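Autoinducer 2-binding protein LsrB (Clostridium saccharobutylicum DSM 13864, PDB 6DSP) binds the quorum-sensing signal autoinducer-2, here as a cyclic tetrahydroxytetrahydrofuran, as a solute-binding receptor of the periplasmic-binding-protein type. Local coordinates at residues T23-K29 and T79-S85; F36-N40 and K53-E57; W50-V54 and C281-Y285; W109-V113 and T164-Q168. All blocks are in the same frame, centred on the assembly; numbering follows the deposited sequence.

Contact 1: T23-K29 and T79-S85; sequences TVTFIPK and TNAICLS. With PAV ((2R,4S)-2-methyl-2,3,3,4-tetrahydroxytetrahydrofuran), chain C.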
loop_
_atom_site.group_PDB
_atom_site.type_symbol
_atom_site.label_atom_id
_atom_site.label_comp_id
_atom_site.label_asym_id
_atom_site.label_seq_id
_atom_site.Cartn_x
_atom_site.Cartn_y
_atom_site.Cartn_z
ATOM N N THR A 23 -15.898 11.697 15.414
ATOM C CA THR A 23 -15.167 12.048 14.207
ATOM C C THR A 23 -13.867 11.258 14.180
ATOM O O THR A 23 -13.109 11.246 15.161
ATOM C CB THR A 23 -14.863 13.552 14.144
ATOM O OG1 THR A 23 -16.086 14.302 14.051
ATOM C CG2 THR A 23 -13.987 13.866 12.935
ATOM N N VAL A 24 -13.628 10.601 13.045
ATOM C CA VAL A 24 -12.351 9.954 12.744
ATOM C C VAL A 24 -11.626 10.789 11.701
ATOM O O VAL A 24 -12.190 11.083 10.641
ATOM C CB VAL A 24 -12.565 8.527 12.206
ATOM C CG1 VAL A 24 -11.216 7.887 11.891
ATOM C CG2 VAL A 24 -13.369 7.684 13.194
ATOM N N THR A 25 -10.373 11.161 11.986
ATOM C CA THR A 25 -9.530 11.851 11.008
ATOM C C THR A 25 -8.779 10.783 10.214
ATOM O O THR A 25 -8.048 9.964 10.795
ATOM C CB THR A 25 -8.552 12.809 11.689
ATOM O OG1 THR A 25 -9.281 13.730 12.516
ATOM C CG2 THR A 25 -7.740 13.570 10.660
ATOM N N PHE A 26 -9.029 10.741 8.915
ATOM C CA PHE A 26 -8.485 9.715 8.032
ATOM C C PHE A 26 -7.332 10.354 7.272
ATOM O O PHE A 26 -7.545 11.291 6.484
ATOM C CB PHE A 26 -9.598 9.230 7.096
ATOM C CG PHE A 26 -9.208 8.100 6.162
ATOM C CD1 PHE A 26 -8.581 6.956 6.646
ATOM C CD2 PHE A 26 -9.554 8.132 4.822
ATOM C CE1 PHE A 26 -8.327 5.871 5.790
ATOM C CE2 PHE A 26 -9.273 7.064 3.978
ATOM C CZ PHE A 26 -8.634 5.945 4.459
ATOM N N ILE A 27 -6.126 9.858 7.507
ATOM C CA ILE A 27 -4.910 10.500 7.011
ATOM C C ILE A 27 -4.226 9.579 6.001
ATOM O O ILE A 27 -3.829 8.457 6.351
ATOM C CB ILE A 27 -3.935 10.860 8.146
ATOM C CG1 ILE A 27 -4.642 11.727 9.202
ATOM C CG2 ILE A 27 -2.691 11.555 7.554
ATOM C CD1 ILE A 27 -3.797 12.039 10.427
ATOM N N PRO A 28 -4.059 10.018 4.750
ATOM C CA PRO A 28 -3.380 9.227 3.735
ATOM C C PRO A 28 -1.886 9.538 3.742
ATOM O O PRO A 28 -1.430 10.475 4.399
ATOM C CB PRO A 28 -3.994 9.785 2.447
ATOM C CG PRO A 28 -4.142 11.276 2.748
ATOM C CD PRO A 28 -4.585 11.296 4.192
ATOM N N LYS A 29 -1.120 8.736 2.993
ATOM C CA LYS A 29 0.287 9.098 2.810
ATOM C C LYS A 29 0.425 10.427 2.081
ATOM O O LYS A 29 1.368 11.186 2.353
ATOM C CB LYS A 29 1.036 8.008 2.037
ATOM C CG LYS A 29 1.284 6.755 2.799
ATOM C CD LYS A 29 2.127 5.771 1.954
ATOM C CE LYS A 29 2.367 4.439 2.628
ATOM N NZ LYS A 29 3.047 3.526 1.656
ATOM N N THR A 79 -10.383 15.958 17.530
ATOM C CA THR A 79 -10.831 14.745 16.872
ATOM C C THR A 79 -10.886 13.616 17.892
ATOM O O THR A 79 -10.142 13.599 18.885
ATOM C CB THR A 79 -9.906 14.364 15.709
ATOM O OG1 THR A 79 -10.591 13.401 14.908
ATOM C CG2 THR A 79 -8.560 13.752 16.192
ATOM N N ASN A 80 -11.770 12.659 17.652
ATOM C CA ASN A 80 -11.855 11.532 18.570
ATOM C C ASN A 80 -10.908 10.403 18.219
ATOM O O ASN A 80 -10.548 9.609 19.107
ATOM C CB ASN A 80 -13.286 10.983 18.596
ATOM C CG ASN A 80 -14.292 12.064 18.923
ATOM O OD1 ASN A 80 -15.060 12.485 18.067
ATOM N ND2 ASN A 80 -14.241 12.567 20.151
ATOM N N ALA A 81 -10.529 10.295 16.955
ATOM C CA ALA A 81 -9.737 9.154 16.510
ATOM C C ALA A 81 -8.987 9.560 15.265
ATOM O O ALA A 81 -9.406 10.457 14.535
ATOM C CB ALA A 81 -10.619 7.936 16.224
ATOM N N ILE A 82 -7.899 8.835 14.997
ATOM C CA ILE A 82 -7.096 8.972 13.789
ATOM C C ILE A 82 -6.955 7.585 13.186
ATOM O O ILE A 82 -6.737 6.609 13.912
ATOM C CB ILE A 82 -5.709 9.543 14.131
ATOM C CG1 ILE A 82 -5.822 11.031 14.518
ATOM C CG2 ILE A 82 -4.719 9.324 12.997
ATOM C CD1 ILE A 82 -4.559 11.594 15.162
ATOM N N CYS A 83 -7.057 7.507 11.872
ATOM C CA CYS A 83 -6.687 6.301 11.136
ATOM C C CYS A 83 -5.706 6.738 10.058
ATOM O O CYS A 83 -6.096 7.419 9.101
ATOM C CB CYS A 83 -7.911 5.602 10.544
ATOM S SG CYS A 83 -7.420 4.045 9.725
ATOM N N LEU A 84 -4.443 6.354 10.233
ATOM C CA LEU A 84 -3.293 6.883 9.492
ATOM C C LEU A 84 -2.617 5.813 8.649
ATOM O O LEU A 84 -2.370 4.705 9.140
ATOM C CB LEU A 84 -2.233 7.403 10.502
ATOM C CG LEU A 84 -0.838 7.757 9.993
ATOM C CD1 LEU A 84 -0.897 9.005 9.142
ATOM C CD2 LEU A 84 0.123 7.924 11.142
ATOM N N SER A 85 -2.237 6.177 7.429
ATOM C CA SER A 85 -1.260 5.407 6.651
ATOM C C SER A 85 0.045 6.200 6.647
ATOM O O SER A 85 0.085 7.347 6.171
ATOM C CB SER A 85 -1.731 5.175 5.219
ATOM O OG SER A 85 -0.684 4.498 4.530
HETATM O O2 PAV C . 1.445 0.140 -3.069
HETATM C C2 PAV C . 0.571 1.129 -2.486
HETATM C C1 PAV C . -0.839 1.124 -3.118
HETATM O O5 PAV C . 1.155 2.460 -2.976
HETATM C C5 PAV C . 0.775 3.412 -2.080
HETATM C C4 PAV C . 0.142 2.696 -0.873
HETATM O O4 PAV C . 0.628 3.248 0.347
HETATM C C3 PAV C . 0.556 1.242 -1.125
HETATM O O3 PAV C . -0.383 0.361 -0.572
HETATM O O13 PAV C . 1.847 1.008 -0.609
#
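Thr25 and Thr79 meet through their hydroxyls, OG1 to OG1 at 2.7 Å, a hydrogen bond in which either may donate; the two side chains cross at about a right angle. Nearby the amide of Asn80 turns back to the neighbouring strand, where its OD1 takes the N-H of Thr23 on a lone pair in the carbonyl plane. From there the strands run parallel, 22° apart, joined by a regular ladder that includes Thr25 N to Ala81 O and Ile27 N to Cys83 O. Side chains alternate between the faces. On the face of Thr25, Ile27 lies between two residues of strand 81-84: its CD1 reaches CG2 of Ile82, while its CG2 presses on CD1 of Leu84 at 3.5 Å, tighter than usual van der Waals contact. On the other face Val24 CG2 meets Ala81 CB, and Phe26 places CD1 4.2 Å from Cys83 CB, its ring also meeting that of Trp109. Beyond the strand ends, Lys29 is extended from CG onward, passing Ser85 OG with its CG and CE and delivering NZ to O4 of the ligand at 2.8 Å. NZ also forms a salt bridge with Asp167, and Ser85 OG is hydrogen-bonded to Asp110. Adjacent parallel strands with ligand-binding groups at their C-terminal ends are characteristic of the Rossmann-like lobes of periplasmic binding proteins.

Contact 2: F36-N40 and K53-E57; sequences FESAN and KVDYE
Tyr56 reaches from strand 53-56 to helix 34-50 and is met there by Asn40 on one face and Glu37 at its edge. Its CG stands anti to the backbone N (chi1 -179°), which sends the ring out toward the helix. Asn40 has the same first torsion, and its amide lies almost flat on the ring, the two planes 11° apart. The stack is offset toward the ring's rim: Asn40 CG lies 3.4 Å from Tyr56 CG, OD1 is near Tyr56 CB, and ND2 lies by CD2. The CB of Asn40 covers the middle of the same ring, 3.7 Å from the centroid and close to the normal, a CH-pi contact. Glu37 starts in a direction leading away from the strand, but a bend at chi2 (-59°) folds its carboxylate back to the phenol. Tyr56 OH donates to Glu37 OE2 at 2.8 Å; the carboxylate plane is turned steeply against the ring, and the hydroxyl arrives from above that plane. The CB of Phe36 passes 3.7 Å from Tyr56 OH, while its ring leads away to the bound ligand. Both segments belong to the beta-alpha-beta unit formed by strand 23-27, helix 34-50 and strand 53-56. Gln44 NE2 donates to Asn40 OD1. The amide on one face and the carboxylate at the hydroxyl together hold the phenol; the second donor on OE2, Gly32 N, would be expected to favour the ionised form of Glu37.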
loop_
_atom_site.group_PDB
_atom_site.type_symbol
_atom_site.label_atom_id
_atom_site.label_comp_id
_atom_site.label_asym_id
_atom_site.label_seq_id
_atom_site.Cartn_x
_atom_site.Cartn_y
_atom_site.Cartn_z
ATOM N N PHE A 36 -5.331 6.801 -2.617
ATOM C CA PHE A 36 -5.822 7.443 -1.405
ATOM C C PHE A 36 -7.153 8.121 -1.636
ATOM O O PHE A 36 -8.025 8.095 -0.759
ATOM C CB PHE A 36 -4.743 8.386 -0.870
ATOM C CG PHE A 36 -3.549 7.613 -0.410
ATOM C CD1 PHE A 36 -3.613 6.886 0.778
ATOM C CD2 PHE A 36 -2.399 7.501 -1.168
ATOM C CE1 PHE A 36 -2.568 6.074 1.191
ATOM C CE2 PHE A 36 -1.340 6.680 -0.727
ATOM C CZ PHE A 36 -1.438 5.993 0.471
ATOM N N GLU A 37 -7.350 8.691 -2.822
ATOM C CA GLU A 37 -8.648 9.277 -3.122
ATOM C C GLU A 37 -9.725 8.213 -3.169
ATOM O O GLU A 37 -10.831 8.417 -2.663
ATOM C CB GLU A 37 -8.566 10.062 -4.426
ATOM C CG GLU A 37 -7.624 11.271 -4.308
ATOM C CD GLU A 37 -8.036 12.275 -3.205
ATOM O OE1 GLU A 37 -9.252 12.609 -3.075
ATOM O OE2 GLU A 37 -7.125 12.731 -2.450
ATOM N N SER A 38 -9.426 7.051 -3.774
ATOM C CA SER A 38 -10.401 5.963 -3.814
ATOM C C SER A 38 -10.647 5.383 -2.428
ATOM O O SER A 38 -11.790 5.030 -2.082
ATOM C CB SER A 38 -9.936 4.901 -4.796
ATOM O OG SER A 38 -10.178 5.331 -6.129
ATOM N N ALA A 39 -9.601 5.324 -1.593
ATOM C CA ALA A 39 -9.812 4.818 -0.247
ATOM C C ALA A 39 -10.740 5.747 0.521
ATOM O O ALA A 39 -11.623 5.298 1.266
ATOM C CB ALA A 39 -8.474 4.675 0.468
ATOM N N ASN A 40 -10.553 7.063 0.360
ATOM C CA ASN A 40 -11.441 7.988 1.054
ATOM C C ASN A 40 -12.854 7.919 0.495
ATOM O O ASN A 40 -13.822 8.074 1.240
ATOM C CB ASN A 40 -10.898 9.407 0.966
ATOM C CG ASN A 40 -11.783 10.393 1.703
ATOM O OD1 ASN A 40 -12.089 10.211 2.897
ATOM N ND2 ASN A 40 -12.245 11.407 0.981
ATOM N N LYS A 53 -18.620 10.658 11.319
ATOM C CA LYS A 53 -17.918 11.512 10.379
ATOM C C LYS A 53 -16.487 11.034 10.170
ATOM O O LYS A 53 -15.770 10.724 11.127
ATOM C CB LYS A 53 -17.857 12.943 10.912
ATOM C CG LYS A 53 -17.220 13.910 9.955
ATOM C CD LYS A 53 -18.031 13.963 8.673
ATOM C CE LYS A 53 -17.347 14.779 7.577
ATOM N NZ LYS A 53 -18.274 14.933 6.425
ATOM N N VAL A 54 -16.056 11.029 8.913
ATOM C CA VAL A 54 -14.660 10.832 8.559
ATOM C C VAL A 54 -14.157 12.127 7.948
ATOM O O VAL A 54 -14.664 12.569 6.910
ATOM C CB VAL A 54 -14.495 9.670 7.575
ATOM C CG1 VAL A 54 -13.039 9.626 7.065
ATOM C CG2 VAL A 54 -14.868 8.365 8.265
ATOM N N ASP A 55 -13.186 12.752 8.611
ATOM C CA ASP A 55 -12.543 13.965 8.133
ATOM C C ASP A 55 -11.245 13.579 7.423
ATOM O O ASP A 55 -10.259 13.237 8.072
ATOM C CB ASP A 55 -12.295 14.915 9.305
ATOM C CG ASP A 55 -11.605 16.212 8.889
ATOM O OD1 ASP A 55 -11.496 16.495 7.682
ATOM O OD2 ASP A 55 -11.185 16.951 9.792
ATOM N N TYR A 56 -11.257 13.644 6.093
ATOM C CA TYR A 56 -10.082 13.297 5.302
ATOM C C TYR A 56 -9.104 14.468 5.320
ATOM O O TYR A 56 -9.440 15.577 4.871
ATOM C CB TYR A 56 -10.548 13.008 3.877
ATOM C CG TYR A 56 -9.495 12.609 2.878
ATOM C CD1 TYR A 56 -8.630 11.542 3.128
ATOM C CD2 TYR A 56 -9.417 13.234 1.634
ATOM C CE1 TYR A 56 -7.708 11.128 2.166
ATOM C CE2 TYR A 56 -8.533 12.840 0.680
ATOM C CZ TYR A 56 -7.666 11.784 0.939
ATOM O OH TYR A 56 -6.742 11.389 -0.010
ATOM N N GLU A 57 -7.897 14.242 5.830
ATOM C CA GLU A 57 -6.921 15.314 5.985
ATOM C C GLU A 57 -5.540 14.789 5.621
ATOM O O GLU A 57 -5.100 13.789 6.193
ATOM C CB GLU A 57 -6.905 15.828 7.428
ATOM C CG GLU A 57 -8.225 16.488 7.846
ATOM C CD GLU A 57 -8.564 17.761 7.068
ATOM O OE1 GLU A 57 -7.653 18.379 6.498
ATOM O OE2 GLU A 57 -9.754 18.120 7.003
#

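Contact 3: W50-V54 and C281-Y285; sequences WGFKV and CYMAY
Phe52 carries its CG between the backbone N and the carbonyl carbon (chi1 66°), while Tyr285 has CG roughly anti to its backbone N; together these torsions lay the two rings almost parallel, with planes 9° apart. They form an offset stack with centroids 4.2 Å apart. Phe52 CD1 sits over the centre of the tyrosine ring, 3.4 Å from Tyr285 CG, and the CB of Tyr285 in turn covers the middle of the phenylalanine ring as a CH-pi contact. One helical turn earlier, Tyr282 meets Trp50 in a different way. Its edge is directed at the indole face, a T-shaped pair with planes at 64° and with Tyr282 CD1 lying 3.6 Å from Trp50 CD2. The CB of Tyr282 adds a second contact over the six-membered ring, close to CZ3 and CH2. Val54 straddles the thiol of Cys281, with CG1 and CG2 each 3.9 Å from SG. Across the two segments the interface is aromatic and apolar, without a hydrogen bond; Trp50 NE1 instead donates to the carbonyl O of Pro302. The contact seats helix 273-288 against the start of edge strand 53-56 and the turn leading into it from helix 34-50. Phe52 also rests on Val24 of strand 23-27 and Ser47 of that helix, while Trp50 and Tyr282 both touch Ile301 of strand 298-301.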
loop_
_atom_site.group_PDB
_atom_site.type_symbol
_atom_site.label_atom_id
_atom_site.label_comp_id
_atom_site.label_asym_id
_atom_site.label_seq_id
_atom_site.Cartn_x
_atom_site.Cartn_y
_atom_site.Cartn_z
ATOM N N TRP A 50 -22.851 4.250 8.498
ATOM C CA TRP A 50 -22.610 3.874 9.883
ATOM C C TRP A 50 -22.958 4.979 10.866
ATOM O O TRP A 50 -23.109 4.693 12.054
ATOM C CB TRP A 50 -21.146 3.499 10.061
ATOM C CG TRP A 50 -20.750 2.210 9.382
ATOM C CD1 TRP A 50 -21.510 1.087 9.239
ATOM C CD2 TRP A 50 -19.470 1.914 8.786
ATOM N NE1 TRP A 50 -20.782 0.114 8.572
ATOM C CE2 TRP A 50 -19.527 0.594 8.301
ATOM C CE3 TRP A 50 -18.289 2.644 8.620
ATOM C CZ2 TRP A 50 -18.445 -0.016 7.642
ATOM C CZ3 TRP A 50 -17.199 2.032 7.988
ATOM C CH2 TRP A 50 -17.291 0.712 7.504
ATOM N N GLY A 51 -23.080 6.223 10.409
ATOM C CA GLY A 51 -23.480 7.304 11.290
ATOM C C GLY A 51 -22.373 8.018 12.032
ATOM O O GLY A 51 -22.605 8.504 13.146
ATOM N N PHE A 52 -21.175 8.114 11.458
ATOM C CA PHE A 52 -20.129 8.932 12.052
ATOM C C PHE A 52 -19.406 9.667 10.935
ATOM O O PHE A 52 -19.568 9.355 9.757
ATOM C CB PHE A 52 -19.180 8.103 12.935
ATOM C CG PHE A 52 -18.353 7.094 12.188
ATOM C CD1 PHE A 52 -18.795 5.783 12.030
ATOM C CD2 PHE A 52 -17.107 7.445 11.665
ATOM C CE1 PHE A 52 -18.019 4.836 11.346
ATOM C CE2 PHE A 52 -16.310 6.508 10.997
ATOM C CZ PHE A 52 -16.765 5.190 10.834
ATOM N N LYS A 53 -18.620 10.658 11.319
ATOM C CA LYS A 53 -17.918 11.512 10.379
ATOM C C LYS A 53 -16.487 11.034 10.170
ATOM O O LYS A 53 -15.770 10.724 11.127
ATOM C CB LYS A 53 -17.857 12.943 10.912
ATOM C CG LYS A 53 -17.220 13.910 9.955
ATOM C CD LYS A 53 -18.031 13.963 8.673
ATOM C CE LYS A 53 -17.347 14.779 7.577
ATOM N NZ LYS A 53 -18.274 14.933 6.425
ATOM N N VAL A 54 -16.056 11.029 8.913
ATOM C CA VAL A 54 -14.660 10.832 8.559
ATOM C C VAL A 54 -14.157 12.127 7.948
ATOM O O VAL A 54 -14.664 12.569 6.910
ATOM C CB VAL A 54 -14.495 9.670 7.575
ATOM C CG1 VAL A 54 -13.039 9.626 7.065
ATOM C CG2 VAL A 54 -14.868 8.365 8.265
ATOM N N CYS A 281 -11.340 3.144 9.380
ATOM C CA CYS A 281 -12.120 4.162 10.075
ATOM C C CYS A 281 -13.151 3.541 10.999
ATOM O O CYS A 281 -13.395 4.061 12.095
ATOM C CB CYS A 281 -12.800 5.082 9.067
ATOM S SG CYS A 281 -11.628 6.140 8.187
ATOM N N TYR A 282 -13.751 2.413 10.602
ATOM C CA TYR A 282 -14.693 1.735 11.489
ATOM C C TYR A 282 -14.010 1.264 12.778
ATOM O O TYR A 282 -14.565 1.420 13.882
ATOM C CB TYR A 282 -15.362 0.533 10.806
ATOM C CG TYR A 282 -16.454 -0.012 11.692
ATOM C CD1 TYR A 282 -17.737 0.514 11.640
ATOM C CD2 TYR A 282 -16.187 -1.003 12.641
ATOM C CE1 TYR A 282 -18.741 0.057 12.488
ATOM C CE2 TYR A 282 -17.197 -1.470 13.502
ATOM C CZ TYR A 282 -18.473 -0.931 13.411
ATOM O OH TYR A 282 -19.508 -1.363 14.226
ATOM N N MET A 283 -12.819 0.661 12.663
ATOM C CA MET A 283 -12.124 0.203 13.867
ATOM C C MET A 283 -11.823 1.370 14.793
ATOM O O MET A 283 -11.968 1.252 16.016
ATOM C CB MET A 283 -10.846 -0.545 13.491
ATOM C CG MET A 283 -11.116 -1.868 12.723
ATOM S SD MET A 283 -12.277 -3.015 13.564
ATOM C CE MET A 283 -11.373 -3.301 15.096
ATOM N N ALA A 284 -11.363 2.497 14.229
ATOM C CA ALA A 284 -11.118 3.687 15.045
ATOM C C ALA A 284 -12.396 4.162 15.747
ATOM O O ALA A 284 -12.378 4.452 16.940
ATOM C CB ALA A 284 -10.547 4.779 14.171
ATOM N N TYR A 285 -13.510 4.220 15.014
ATOM C CA TYR A 285 -14.795 4.636 15.572
ATOM C C TYR A 285 -15.264 3.667 16.644
ATOM O O TYR A 285 -15.762 4.076 17.697
ATOM C CB TYR A 285 -15.813 4.704 14.440
ATOM C CG TYR A 285 -17.247 4.576 14.867
ATOM C CD1 TYR A 285 -17.938 5.666 15.383
ATOM C CD2 TYR A 285 -17.931 3.382 14.697
ATOM C CE1 TYR A 285 -19.276 5.558 15.772
ATOM C CE2 TYR A 285 -19.270 3.258 15.073
ATOM C CZ TYR A 285 -19.927 4.350 15.611
ATOM O OH TYR A 285 -21.250 4.219 15.974
#

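Contact 4: W109-V113 and T164-Q168; sequences WDSDV and TVTDQ. With PAV ((2R,4S)-2-methyl-2,3,3,4-tetrahydroxytetrahydrofuran), chain C.
Ser111 and Asp167 make the direct hydrogen bond of this contact, from Asp167 N to Ser111 OG at 3.1 Å. The serine hydroxyl thus receives a backbone N-H from the first turn of helix 166-182. It also donates to a water that accepts from Thr166 N and donates to Asp112 O, so that one solvent molecule ties the loop to the start of the helix. Van der Waals contact is slight and pairs carbon with oxygen: Val165 CG2 lies against Ser111 OG, and the CB of Asp167 sits 3.4 Å from Asp110 O. In this two-lobed periplasmic binding protein fold, the loop after strand 105-109 belongs to one lobe and the helix to the other, and the ligand lies in the cleft between them. Bonds to the ligand come from both segments. With its CG anti to the backbone N (chi1 179°), Asp110 presents both carboxylate oxygens, OD1 accepting from O3 of the ligand and OD2 from O4, each at 2.6 Å. Asp167 OD2 accepts from the ligand's O13 at 2.7 Å, and Gln168 NE2 donates to the same oxygen in a nearly straight bond, 2.9 Å long and 172° at the hydrogen. Like charges also meet: Asp110 OD1 and Asp167 OD2 stand 3.5 Å apart, a proximity probably eased by the ligand hydroxyls, by Gln124 on Asp110 OD1 and by the nearby positive charge of Lys29.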
loop_
_atom_site.group_PDB
_atom_site.type_symbol
_atom_site.label_atom_id
_atom_site.label_comp_id
_atom_site.label_asym_id
_atom_site.label_seq_id
_atom_site.Cartn_x
_atom_site.Cartn_y
_atom_site.Cartn_z
ATOM N N TRP A 109 -3.835 2.126 8.815
ATOM C CA TRP A 109 -4.238 1.323 7.675
ATOM C C TRP A 109 -3.137 1.452 6.645
ATOM O O TRP A 109 -2.419 2.464 6.641
ATOM C CB TRP A 109 -5.599 1.824 7.135
ATOM C CG TRP A 109 -5.513 3.161 6.427
ATOM C CD1 TRP A 109 -5.223 4.387 6.998
ATOM C CD2 TRP A 109 -5.620 3.391 5.025
ATOM N NE1 TRP A 109 -5.163 5.366 6.005
ATOM C CE2 TRP A 109 -5.382 4.777 4.786
ATOM C CE3 TRP A 109 -5.886 2.561 3.935
ATOM C CZ2 TRP A 109 -5.414 5.335 3.503
ATOM C CZ3 TRP A 109 -5.925 3.126 2.650
ATOM C CH2 TRP A 109 -5.706 4.511 2.456
ATOM N N ASP A 110 -3.024 0.452 5.758
ATOM C CA ASP A 110 -2.147 0.514 4.581
ATOM C C ASP A 110 -0.671 0.378 4.946
ATOM O O ASP A 110 -0.059 -0.652 4.641
ATOM C CB ASP A 110 -2.463 1.763 3.745
ATOM C CG ASP A 110 -1.571 1.898 2.535
ATOM O OD1 ASP A 110 -1.410 0.881 1.814
ATOM O OD2 ASP A 110 -1.089 3.037 2.262
ATOM N N SER A 111 -0.093 1.360 5.633
ATOM C CA SER A 111 1.300 1.292 6.072
ATOM C C SER A 111 1.380 1.603 7.562
ATOM O O SER A 111 0.996 2.701 8.003
ATOM C CB SER A 111 2.191 2.249 5.277
ATOM O OG SER A 111 3.528 1.983 5.679
ATOM N N ASP A 112 1.870 0.636 8.323
ATOM C CA ASP A 112 1.773 0.637 9.772
ATOM C C ASP A 112 2.850 1.525 10.409
ATOM O O ASP A 112 3.751 2.060 9.736
ATOM C CB ASP A 112 1.941 -0.805 10.275
ATOM C CG ASP A 112 1.179 -1.092 11.570
ATOM O OD1 ASP A 112 0.602 -0.175 12.221
ATOM O OD2 ASP A 112 1.169 -2.276 11.943
ATOM N N VAL A 113 2.698 1.710 11.724
ATOM C CA VAL A 113 3.707 2.373 12.548
ATOM C C VAL A 113 4.170 1.392 13.627
ATOM O O VAL A 113 3.746 0.227 13.640
ATOM C CB VAL A 113 3.155 3.673 13.181
ATOM C CG1 VAL A 113 2.698 4.604 12.101
ATOM C CG2 VAL A 113 1.998 3.338 14.135
ATOM N N THR A 164 12.281 3.811 3.735
ATOM C CA THR A 164 11.919 3.580 5.141
ATOM C C THR A 164 10.464 3.221 5.374
ATOM O O THR A 164 10.175 2.659 6.421
ATOM C CB THR A 164 12.272 4.777 6.030
ATOM O OG1 THR A 164 11.439 5.882 5.688
ATOM C CG2 THR A 164 13.731 5.145 5.869
ATOM N N VAL A 165 9.550 3.523 4.449
ATOM C CA VAL A 165 8.149 3.262 4.713
ATOM C C VAL A 165 7.927 1.789 5.073
ATOM O O VAL A 165 8.510 0.883 4.466
ATOM C CB VAL A 165 7.315 3.723 3.496
ATOM C CG1 VAL A 165 7.608 2.911 2.241
ATOM C CG2 VAL A 165 5.832 3.711 3.837
ATOM N N THR A 166 7.028 1.522 6.007
ATOM C CA THR A 166 6.884 0.160 6.518
ATOM C C THR A 166 6.319 -0.801 5.475
ATOM O O THR A 166 6.884 -1.883 5.272
ATOM C CB THR A 166 6.055 0.178 7.783
ATOM O OG1 THR A 166 6.758 0.973 8.732
ATOM C CG2 THR A 166 5.834 -1.206 8.314
ATOM N N ASP A 167 5.207 -0.460 4.810
ATOM C CA ASP A 167 4.557 -1.463 3.977
ATOM C C ASP A 167 5.436 -1.901 2.804
ATOM O O ASP A 167 5.762 -3.096 2.649
ATOM C CB ASP A 167 3.140 -1.041 3.538
ATOM C CG ASP A 167 3.077 0.193 2.634
ATOM O OD1 ASP A 167 4.013 1.018 2.586
ATOM O OD2 ASP A 167 2.014 0.316 1.986
ATOM N N GLN A 168 5.863 -0.952 1.992
ATOM C CA GLN A 168 6.500 -1.298 0.735
ATOM C C GLN A 168 7.856 -1.947 0.954
ATOM O O GLN A 168 8.231 -2.848 0.187
ATOM C CB GLN A 168 6.601 -0.066 -0.142
ATOM C CG GLN A 168 5.267 0.493 -0.551
ATOM C CD GLN A 168 5.350 1.758 -1.336
ATOM O OE1 GLN A 168 6.437 2.208 -1.765
ATOM N NE2 GLN A 168 4.180 2.369 -1.545
HETATM O O2 PAV C . 1.445 0.140 -3.069
HETATM C C2 PAV C . 0.571 1.129 -2.486
HETATM C C1 PAV C . -0.839 1.124 -3.118
HETATM O O5 PAV C . 1.155 2.460 -2.976
HETATM C C5 PAV C . 0.775 3.412 -2.080
HETATM C C4 PAV C . 0.142 2.696 -0.873
HETATM O O4 PAV C . 0.628 3.248 0.347
HETATM C C3 PAV C . 0.556 1.242 -1.125
HETATM O O3 PAV C . -0.383 0.361 -0.572
HETATM O O13 PAV C . 1.847 1.008 -0.609
HETATM O O HOH W 1 5.183 3.326 7.587
#

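Contacts 1, 2 and 3 gather round one edge of the larger sheet, and contact 4 lies at the cleft. Strand 53-56, used by both contact 2 and contact 3, is hydrogen-bonded to strand 23-27 of contact 1, with Val24 O 2.8 Å from Asp55 N. Contact 3 is the most remote from contact 4, about 21 Å between centres, and the two do not touch. Contacts 1 and 4, with centres about 15 Å apart, converge on the ligand: Ser85 OG lies 2.7 Å from Asp110 OD2, and Lys29 NZ 2.8 Å from Asp167 OD1. Contact 2 also reaches this pocket, with Phe36 packing against Asp110 and the ligand.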